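Local coordinates for protein metal transporter CNNM3 (PDB 6DFD) that probably takes part in magnesium efflux across the membrane, its cyclic nucleotide-binding homology domain mediating dimerization in the CNNM family, at residues P66-E71 with L197-A202; R55-E60 with D109-I114. The protein carries 6 engineered substitutions. All coordinates share one frame; numbering follows the deposited sequence.

Interaction 1. Residues P66-E71 with L197-A202; sequences PLRMSE and LQYLNA. Engineered in segment 66-71: Met69 (natural residue Ile).
Arg68 is the first residue of the loop 66-71 to meet the helix 197-202, and it does so lightly. Its aliphatic part runs extended from CG to NE and passes the outer end of Tyr199, with CD 4.2 Å from Tyr199 OH. Only this methylene touches; the guanidinium, its plane at 62° to the tyrosine ring, lies well beyond it. The phenol oxygen is held elsewhere in the loop: Tyr199 OH is hydrogen-bonded to the carbonyl oxygen of Val63, which ties this helix to the chain just ahead of the segment.

Met69, an engineered selenomethionine where the natural residue is isoleucine, carries most of the contact. CG lies opposite the backbone N (chi1 -170°), which sends the chain out toward the helix, and a bend at the last torsion (chi3 -60°) brings the methyl round to the tyrosine. CE comes obliquely at the CD1-CE1 bond of the ring, with Tyr199 CE1 at 3.4 Å and Tyr199 CD1 equally near. The same methyl lies 3.6 Å from Ala202 CB, one helical turn further on, while Met69 SE sits 3.9 Å from that CB. One terminal methyl thus fills the angle between Tyr199 and Ala202. Leu74 of helix 71-78 and Leu203 and Thr206 of helix 196-207 also touch the Met69 side chain.

Ser70 then ends the loop as the N-cap of helix 71-78, its OG accepting a hydrogen bond from Val73 N. No hydrogen bond joins the two segments themselves. What results is apolar packing of an interhelical loop against the C-terminal helix, typical of the helical elements that flank the beta-barrel in cyclic nucleotide-binding homology domains.

Interaction 2. Residues R55-E60 with D109-I114; sequences RFLSRE and DYFILI
Phe111 and Leu113 on strand 110-114 face Leu57 and Phe56 of helix 47-60, a helix-on-sheet contact at the side of the beta-barrel of this cyclic nucleotide-binding homology domain. The short helical and strand segments run at 120° to each other, and their axes come no closer than 11.9 Å; side chains from both sides bridge that distance.

Along the strand, Phe111 comes first. With chi1 at 160°, not far from fully extended, its ring points out from the strand to the helix, and the far carbon does the touching: Phe111 CZ is 3.8 Å from Leu57 CD2, which approaches the ring obliquely. The two side chains run antiparallel, the leucine tip passing the end of the ring. Phe64 adds an edge-to-face ring contact to Phe111, and Val140 and Leu143 also pack on it.

The side chain of Ile112 belongs to the other side of the strand, where it touches Leu101 and Tyr102. Leu113 turns back to the helix and pairs its backbone with Ile192 on the neighbouring strand 189-195. Its CD1 branch serves two residues of the helix, packing against Leu57 CD2 at 3.7 Å and arriving obliquely at the Phe56 ring.

Two further groups touch that ring. Phe135 meets it edge-to-face, and Glu60, one turn along the helix, lays its aliphatic CG on one face, 3.6 Å above the plane and offset toward the rim. Leu113 CD1 itself lies at the CD2-CE2 bond of Phe56, 3.8 Å from CE2 and 3.9 Å from CD2.

Both contacts are largely buried and apolar, without a hydrogen bond between their paired segments, but they lie at different distances from the centre of the chain. The centre of interaction 2 is about 6 Å from it, and this contact seats helix 47-60 on a barrel strand through leucine and phenylalanine side chains. Interaction 1, whose centre is about 15 Å from that of the chain, joins a loop to helix 196-207 and includes an exposed arginine. The two contact centres are 11 Å apart, and a polar connection links them: Glu71 OE2 forms a salt bridge with Arg55 NH1 at 3.0 Å. Leu74 of helix 71-78 touches both Met69 and Leu57, giving the two apolar clusters a shared neighbour.

Interaction 1. Residues P66-E71 with L197-A202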
ATOM      1  N   PRO A  66     -11.971 -21.283   0.925  1.00 39.55           N
ATOM      2  CA  PRO A  66     -12.326 -22.652   1.345  1.00 40.68           C
ATOM      3  C   PRO A  66     -12.454 -23.626   0.197  1.00 43.43           C
ATOM      4  O   PRO A  66     -12.481 -24.839   0.435  1.00 45.92           O
ATOM      5  CB  PRO A  66     -13.668 -22.459   2.069  1.00 42.15           C
ATOM      6  CG  PRO A  66     -13.583 -21.064   2.600  1.00 42.36           C
ATOM      7  CD  PRO A  66     -12.879 -20.287   1.517  1.00 40.57           C
ATOM      8  N   LEU A  67     -12.556 -23.141  -1.041  1.00 43.89           N
ATOM      9  CA  LEU A  67     -12.576 -24.036  -2.189  1.00 45.65           C
ATOM     10  C   LEU A  67     -11.211 -24.644  -2.461  1.00 46.78           C
ATOM     11  O   LEU A  67     -11.129 -25.684  -3.128  1.00 50.26           O
ATOM     12  CB  LEU A  67     -13.057 -23.282  -3.427  1.00 47.10           C
ATOM     13  CG  LEU A  67     -14.450 -22.666  -3.299  1.00 51.05           C
ATOM     14  CD1 LEU A  67     -14.802 -21.919  -4.572  1.00 53.31           C
ATOM     15  CD2 LEU A  67     -15.491 -23.736  -3.005  1.00 54.88           C
ATOM     16  N   ARG A  68     -10.149 -24.006  -1.980  1.00 45.26           N
ATOM     17  CA  ARG A  68      -8.774 -24.455  -2.138  1.00 48.49           C
ATOM     18  C   ARG A  68      -8.208 -25.057  -0.862  1.00 44.43           C
ATOM     19  O   ARG A  68      -7.542 -26.094  -0.909  1.00 44.40           O
ATOM     20  CB  ARG A  68      -7.895 -23.273  -2.568  1.00 52.45           C
ATOM     21  CG  ARG A  68      -8.325 -22.659  -3.891  1.00 59.40           C
ATOM     22  CD  ARG A  68      -7.507 -21.431  -4.264  1.00 65.92           C
ATOM     23  NE  ARG A  68      -8.052 -20.795  -5.462  1.00 74.83           N
ATOM     24  CZ  ARG A  68      -7.405 -19.911  -6.218  1.00 79.44           C
ATOM     25  NH1 ARG A  68      -6.166 -19.543  -5.921  1.00 82.35           N
ATOM     26  NH2 ARG A  68      -8.005 -19.400  -7.286  1.00 78.99           N
HETATM   27  N   MSE A  69      -8.477 -24.426   0.273  1.00 41.27           N
HETATM   28  CA  MSE A  69      -7.951 -24.853   1.561  1.00 41.12           C
HETATM   29  C   MSE A  69      -9.050 -24.812   2.598  1.00 39.46           C
HETATM   30  O   MSE A  69      -9.691 -23.778   2.768  1.00 39.97           O
HETATM   31  CB  MSE A  69      -6.808 -23.945   2.007  1.00 43.45           C
HETATM   32  CG  MSE A  69      -6.076 -24.488   3.210  1.00 45.63           C
HETATM   33 SE   MSE A  69      -4.591 -23.418   3.645  0.64 48.94          SE
HETATM   34  CE  MSE A  69      -3.595 -23.591   1.983  1.00 52.49           C
ATOM     35  N   SER A  70      -9.255 -25.904   3.322  1.00 40.47           N
ATOM     36  CA  SER A  70     -10.326 -25.919   4.303  1.00 42.91           C
ATOM     37  C   SER A  70      -9.994 -24.964   5.439  1.00 40.07           C
ATOM     38  O   SER A  70      -8.828 -24.730   5.769  1.00 39.40           O
ATOM     39  CB  SER A  70     -10.563 -27.330   4.843  1.00 47.10           C
ATOM     40  OG  SER A  70      -9.609 -27.694   5.819  1.00 45.17           O
ATOM     41  N   GLU A  71     -11.041 -24.382   6.019  1.00 39.66           N
ATOM     42  CA  GLU A  71     -10.836 -23.448   7.116  1.00 38.92           C
ATOM     43  C   GLU A  71     -10.117 -24.125   8.269  1.00 38.12           C
ATOM     44  O   GLU A  71      -9.295 -23.507   8.949  1.00 36.24           O
ATOM     45  CB  GLU A  71     -12.184 -22.884   7.563  1.00 39.95           C
ATOM     46  CG  GLU A  71     -12.833 -22.019   6.517  1.00 43.53           C
ATOM     47  CD  GLU A  71     -13.978 -21.206   7.074  1.00 48.13           C
ATOM     48  OE1 GLU A  71     -15.138 -21.508   6.747  1.00 50.57           O
ATOM     49  OE2 GLU A  71     -13.728 -20.259   7.859  1.00 48.19           O
ATOM     50  N   LEU A 197       6.120 -23.579   0.106  1.00 41.82           N
ATOM     51  CA  LEU A 197       6.115 -24.995   0.458  1.00 42.56           C
ATOM     52  C   LEU A 197       5.096 -25.280   1.551  1.00 40.06           C
ATOM     53  O   LEU A 197       4.410 -26.303   1.512  1.00 40.95           O
ATOM     54  CB  LEU A 197       7.509 -25.443   0.899  1.00 48.90           C
ATOM     55  CG  LEU A 197       8.550 -25.648  -0.205  1.00 63.33           C
ATOM     56  CD1 LEU A 197       9.888 -26.058   0.398  1.00 70.80           C
ATOM     57  CD2 LEU A 197       8.089 -26.690  -1.217  1.00 68.91           C
ATOM     58  N   GLN A 198       4.975 -24.389   2.533  1.00 39.96           N
ATOM     59  CA  GLN A 198       3.969 -24.591   3.572  1.00 40.75           C
ATOM     60  C   GLN A 198       2.566 -24.513   2.988  1.00 40.33           C
ATOM     61  O   GLN A 198       1.680 -25.296   3.355  1.00 41.55           O
ATOM     62  CB  GLN A 198       4.135 -23.557   4.675  1.00 41.17           C
ATOM     63  CG  GLN A 198       5.402 -23.699   5.489  1.00 46.11           C
ATOM     64  CD  GLN A 198       5.620 -22.502   6.399  1.00 49.45           C
ATOM     65  OE1 GLN A 198       5.300 -21.371   6.041  1.00 48.31           O
ATOM     66  NE2 GLN A 198       6.151 -22.751   7.588  1.00 53.82           N
ATOM     67  N   TYR A 199       2.345 -23.570   2.076  1.00 39.70           N
ATOM     68  CA  TYR A 199       1.040 -23.444   1.434  1.00 37.76           C
ATOM     69  C   TYR A 199       0.694 -24.707   0.653  1.00 40.68           C
ATOM     70  O   TYR A 199      -0.372 -25.299   0.851  1.00 40.99           O
ATOM     71  CB  TYR A 199       1.037 -22.216   0.521  1.00 37.41           C
ATOM     72  CG  TYR A 199      -0.225 -22.061  -0.288  1.00 38.09           C
ATOM     73  CD1 TYR A 199      -1.396 -21.588   0.299  1.00 36.63           C
ATOM     74  CD2 TYR A 199      -0.253 -22.382  -1.633  1.00 42.24           C
ATOM     75  CE1 TYR A 199      -2.551 -21.444  -0.433  1.00 38.35           C
ATOM     76  CE2 TYR A 199      -1.407 -22.241  -2.373  1.00 43.99           C
ATOM     77  CZ  TYR A 199      -2.553 -21.766  -1.770  1.00 42.06           C
ATOM     78  OH  TYR A 199      -3.714 -21.637  -2.509  1.00 44.04           O
ATOM     79  N   LEU A 200       1.590 -25.139  -0.235  1.00 43.85           N
ATOM     80  CA  LEU A 200       1.317 -26.318  -1.055  1.00 48.04           C
ATOM     81  C   LEU A 200       1.148 -27.566  -0.196  1.00 49.48           C
ATOM     82  O   LEU A 200       0.301 -28.425  -0.488  1.00 51.31           O
ATOM     83  CB  LEU A 200       2.440 -26.511  -2.074  1.00 52.29           C
ATOM     84  CG  LEU A 200       2.666 -25.335  -3.030  1.00 57.04           C
ATOM     85  CD1 LEU A 200       3.883 -25.583  -3.908  1.00 59.01           C
ATOM     86  CD2 LEU A 200       1.438 -25.061  -3.888  1.00 61.83           C
ATOM     87  N   ASN A 201       1.955 -27.693   0.862  1.00 48.51           N
ATOM     88  CA  ASN A 201       1.766 -28.799   1.796  1.00 53.31           C
ATOM     89  C   ASN A 201       0.378 -28.750   2.410  1.00 51.80           C
ATOM     90  O   ASN A 201      -0.276 -29.788   2.570  1.00 52.76           O
ATOM     91  CB  ASN A 201       2.831 -28.760   2.891  1.00 63.85           C
ATOM     92  CG  ASN A 201       4.188 -29.225   2.400  1.00 82.73           C
ATOM     93  OD1 ASN A 201       4.279 -30.102   1.541  1.00 94.82           O
ATOM     94  ND2 ASN A 201       5.249 -28.641   2.944  1.00 86.33           N
ATOM     95  N   ALA A 202      -0.088 -27.549   2.759  1.00 51.17           N
ATOM     96  CA  ALA A 202      -1.431 -27.406   3.307  1.00 50.70           C
ATOM     97  C   ALA A 202      -2.492 -27.765   2.276  1.00 50.16           C
ATOM     98  O   ALA A 202      -3.516 -28.365   2.620  1.00 53.44           O
ATOM     99  CB  ALA A 202      -1.638 -25.981   3.824  1.00 50.76           C
TER

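Interaction 2. Residues R55-E60 with D109-I114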
ATOM      1  N   ARG A  55     -10.464 -16.625   9.622  1.00 32.47           N
ATOM      2  CA  ARG A  55     -11.705 -16.192   8.978  1.00 33.58           C
ATOM      3  C   ARG A  55     -11.432 -15.097   7.957  1.00 32.43           C
ATOM      4  O   ARG A  55     -12.009 -15.082   6.862  1.00 30.93           O
ATOM      5  CB  ARG A  55     -12.708 -15.666  10.008  1.00 38.54           C
ATOM      6  CG  ARG A  55     -13.049 -16.584  11.155  1.00 45.29           C
ATOM      7  CD  ARG A  55     -13.587 -17.889  10.684  1.00 51.19           C
ATOM      8  NE  ARG A  55     -14.288 -18.587  11.759  1.00 51.90           N
ATOM      9  CZ  ARG A  55     -14.511 -19.894  11.769  1.00 53.40           C
ATOM     10  NH1 ARG A  55     -14.077 -20.650  10.768  1.00 55.34           N
ATOM     11  NH2 ARG A  55     -15.168 -20.448  12.782  1.00 53.22           N
ATOM     12  N   PHE A  56     -10.580 -14.143   8.325  1.00 29.25           N
ATOM     13  CA  PHE A  56     -10.259 -13.048   7.422  1.00 30.23           C
ATOM     14  C   PHE A  56      -9.664 -13.568   6.127  1.00 30.64           C
ATOM     15  O   PHE A  56     -10.112 -13.203   5.038  1.00 32.89           O
ATOM     16  CB  PHE A  56      -9.280 -12.095   8.107  1.00 29.60           C
ATOM     17  CG  PHE A  56      -8.815 -10.966   7.231  1.00 31.50           C
ATOM     18  CD1 PHE A  56      -9.612  -9.859   7.026  1.00 33.76           C
ATOM     19  CD2 PHE A  56      -7.577 -11.006   6.625  1.00 33.96           C
ATOM     20  CE1 PHE A  56      -9.176  -8.806   6.232  1.00 35.54           C
ATOM     21  CE2 PHE A  56      -7.139  -9.956   5.825  1.00 34.42           C
ATOM     22  CZ  PHE A  56      -7.937  -8.857   5.637  1.00 34.10           C
ATOM     23  N   LEU A  57      -8.631 -14.405   6.227  1.00 30.41           N
ATOM     24  CA  LEU A  57      -7.977 -14.895   5.022  1.00 33.44           C
ATOM     25  C   LEU A  57      -8.942 -15.710   4.177  1.00 33.26           C
ATOM     26  O   LEU A  57      -8.997 -15.545   2.956  1.00 35.05           O
ATOM     27  CB  LEU A  57      -6.757 -15.731   5.384  1.00 34.41           C
ATOM     28  CG  LEU A  57      -5.576 -14.977   5.993  1.00 34.82           C
ATOM     29  CD1 LEU A  57      -4.507 -15.980   6.361  1.00 35.39           C
ATOM     30  CD2 LEU A  57      -5.034 -13.943   5.015  1.00 34.43           C
ATOM     31  N   SER A  58      -9.717 -16.595   4.813  1.00 31.96           N
ATOM     32  CA  SER A  58     -10.656 -17.425   4.063  1.00 33.79           C
ATOM     33  C   SER A  58     -11.667 -16.578   3.310  1.00 38.39           C
ATOM     34  O   SER A  58     -12.130 -16.975   2.228  1.00 37.92           O
ATOM     35  CB  SER A  58     -11.388 -18.385   5.006  1.00 34.92           C
ATOM     36  OG  SER A  58     -10.480 -19.263   5.646  1.00 34.44           O
ATOM     37  N   ARG A  59     -12.040 -15.417   3.861  1.00 40.24           N
ATOM     38  CA  ARG A  59     -13.021 -14.583   3.175  1.00 41.45           C
ATOM     39  C   ARG A  59     -12.383 -13.685   2.122  1.00 40.79           C
ATOM     40  O   ARG A  59     -12.975 -13.455   1.067  1.00 43.34           O
ATOM     41  CB  ARG A  59     -13.779 -13.718   4.181  1.00 44.67           C
ATOM     42  CG  ARG A  59     -14.697 -12.682   3.543  1.00 52.06           C
ATOM     43  CD  ARG A  59     -15.986 -13.316   3.081  1.00 60.51           C
ATOM     44  NE  ARG A  59     -16.935 -13.245   4.177  1.00 65.59           N
ATOM     45  CZ  ARG A  59     -17.841 -12.287   4.335  1.00 65.97           C
ATOM     46  NH1 ARG A  59     -17.980 -11.316   3.439  1.00 64.75           N
ATOM     47  NH2 ARG A  59     -18.622 -12.314   5.395  1.00 67.27           N
ATOM     48  N   GLU A  60     -11.202 -13.140   2.400  1.00 38.19           N
ATOM     49  CA  GLU A  60     -10.698 -11.996   1.655  1.00 40.11           C
ATOM     50  C   GLU A  60      -9.620 -12.335   0.630  1.00 40.96           C
ATOM     51  O   GLU A  60      -9.424 -11.551  -0.306  1.00 42.01           O
ATOM     52  CB  GLU A  60     -10.138 -10.948   2.627  1.00 42.44           C
ATOM     53  CG  GLU A  60     -11.183 -10.374   3.587  1.00 48.40           C
ATOM     54  CD  GLU A  60     -12.285  -9.603   2.879  1.00 55.26           C
ATOM     55  OE1 GLU A  60     -13.450  -9.648   3.344  1.00 51.73           O
ATOM     56  OE2 GLU A  60     -11.983  -8.948   1.858  1.00 62.98           O
ATOM     57  N   ASP A 109       9.472 -16.058  -1.792  1.00 50.50           N
ATOM     58  CA  ASP A 109       8.606 -17.228  -1.862  1.00 52.28           C
ATOM     59  C   ASP A 109       7.752 -17.367  -0.606  1.00 46.30           C
ATOM     60  O   ASP A 109       7.437 -18.488  -0.186  1.00 45.64           O
ATOM     61  CB  ASP A 109       9.421 -18.505  -2.090  1.00 59.83           C
ATOM     62  CG  ASP A 109      10.264 -18.885  -0.889  1.00 62.34           C
ATOM     63  OD1 ASP A 109      10.549 -18.005  -0.053  1.00 61.13           O
ATOM     64  OD2 ASP A 109      10.637 -20.073  -0.784  1.00 64.73           O
ATOM     65  N   TYR A 110       7.348 -16.251  -0.005  1.00 42.34           N
ATOM     66  CA  TYR A 110       6.444 -16.318   1.130  1.00 39.88           C
ATOM     67  C   TYR A 110       5.412 -15.204   1.072  1.00 37.70           C
ATOM     68  O   TYR A 110       5.618 -14.153   0.458  1.00 39.84           O
ATOM     69  CB  TYR A 110       7.194 -16.259   2.464  1.00 42.26           C
ATOM     70  CG  TYR A 110       8.182 -15.113   2.573  1.00 44.19           C
ATOM     71  CD1 TYR A 110       7.751 -13.825   2.838  1.00 42.69           C
ATOM     72  CD2 TYR A 110       9.545 -15.333   2.410  1.00 48.02           C
ATOM     73  CE1 TYR A 110       8.652 -12.773   2.938  1.00 43.41           C
ATOM     74  CE2 TYR A 110      10.459 -14.289   2.513  1.00 48.83           C
ATOM     75  CZ  TYR A 110      10.005 -13.017   2.774  1.00 46.54           C
ATOM     76  OH  TYR A 110      10.914 -11.987   2.871  1.00 48.30           O
ATOM     77  N   PHE A 111       4.283 -15.485   1.713  1.00 33.28           N
ATOM     78  CA  PHE A 111       3.180 -14.563   1.923  1.00 32.13           C
ATOM     79  C   PHE A 111       3.258 -14.059   3.357  1.00 33.38           C
ATOM     80  O   PHE A 111       3.607 -14.820   4.265  1.00 33.43           O
ATOM     81  CB  PHE A 111       1.861 -15.300   1.667  1.00 31.73           C
ATOM     82  CG  PHE A 111       0.646 -14.660   2.267  1.00 31.91           C
ATOM     83  CD1 PHE A 111       0.281 -14.916   3.586  1.00 32.00           C
ATOM     84  CD2 PHE A 111      -0.175 -13.854   1.499  1.00 31.22           C
ATOM     85  CE1 PHE A 111      -0.844 -14.344   4.130  1.00 31.35           C
ATOM     86  CE2 PHE A 111      -1.313 -13.277   2.045  1.00 31.65           C
ATOM     87  CZ  PHE A 111      -1.648 -13.523   3.359  1.00 31.54           C
ATOM     88  N   ILE A 112       2.953 -12.778   3.558  1.00 32.91           N
ATOM     89  CA  ILE A 112       2.952 -12.183   4.888  1.00 31.26           C
ATOM     90  C   ILE A 112       1.651 -11.436   5.123  1.00 31.58           C
ATOM     91  O   ILE A 112       1.171 -10.701   4.252  1.00 31.92           O
ATOM     92  CB  ILE A 112       4.158 -11.240   5.090  1.00 34.80           C
ATOM     93  CG1 ILE A 112       5.434 -12.071   5.217  1.00 39.90           C
ATOM     94  CG2 ILE A 112       3.959 -10.374   6.330  1.00 31.48           C
ATOM     95  CD1 ILE A 112       6.694 -11.266   5.171  1.00 46.63           C
ATOM     96  N   LEU A 113       1.084 -11.623   6.312  1.00 30.40           N
ATOM     97  CA  LEU A 113      -0.004 -10.795   6.809  1.00 29.28           C
ATOM     98  C   LEU A 113       0.476 -10.167   8.104  1.00 28.78           C
ATOM     99  O   LEU A 113       1.055 -10.856   8.952  1.00 29.45           O
ATOM    100  CB  LEU A 113      -1.287 -11.601   7.046  1.00 30.48           C
ATOM    101  CG  LEU A 113      -2.427 -10.775   7.661  1.00 32.75           C
ATOM    102  CD1 LEU A 113      -3.738 -11.164   7.101  1.00 35.18           C
ATOM    103  CD2 LEU A 113      -2.480 -10.943   9.165  1.00 36.91           C
ATOM    104  N   ILE A 114       0.256  -8.867   8.251  1.00 28.33           N
ATOM    105  CA  ILE A 114       0.707  -8.141   9.433  1.00 27.86           C
ATOM    106  C   ILE A 114      -0.356  -8.278  10.513  1.00 29.30           C
ATOM    107  O   ILE A 114      -1.478  -7.787  10.357  1.00 31.01           O
ATOM    108  CB  ILE A 114       0.976  -6.661   9.111  1.00 30.24           C
ATOM    109  CG1 ILE A 114       2.081  -6.538   8.062  1.00 34.80           C
ATOM    110  CG2 ILE A 114       1.378  -5.878  10.395  1.00 31.44           C
ATOM    111  CD1 ILE A 114       2.305  -5.107   7.586  1.00 41.45           C
TER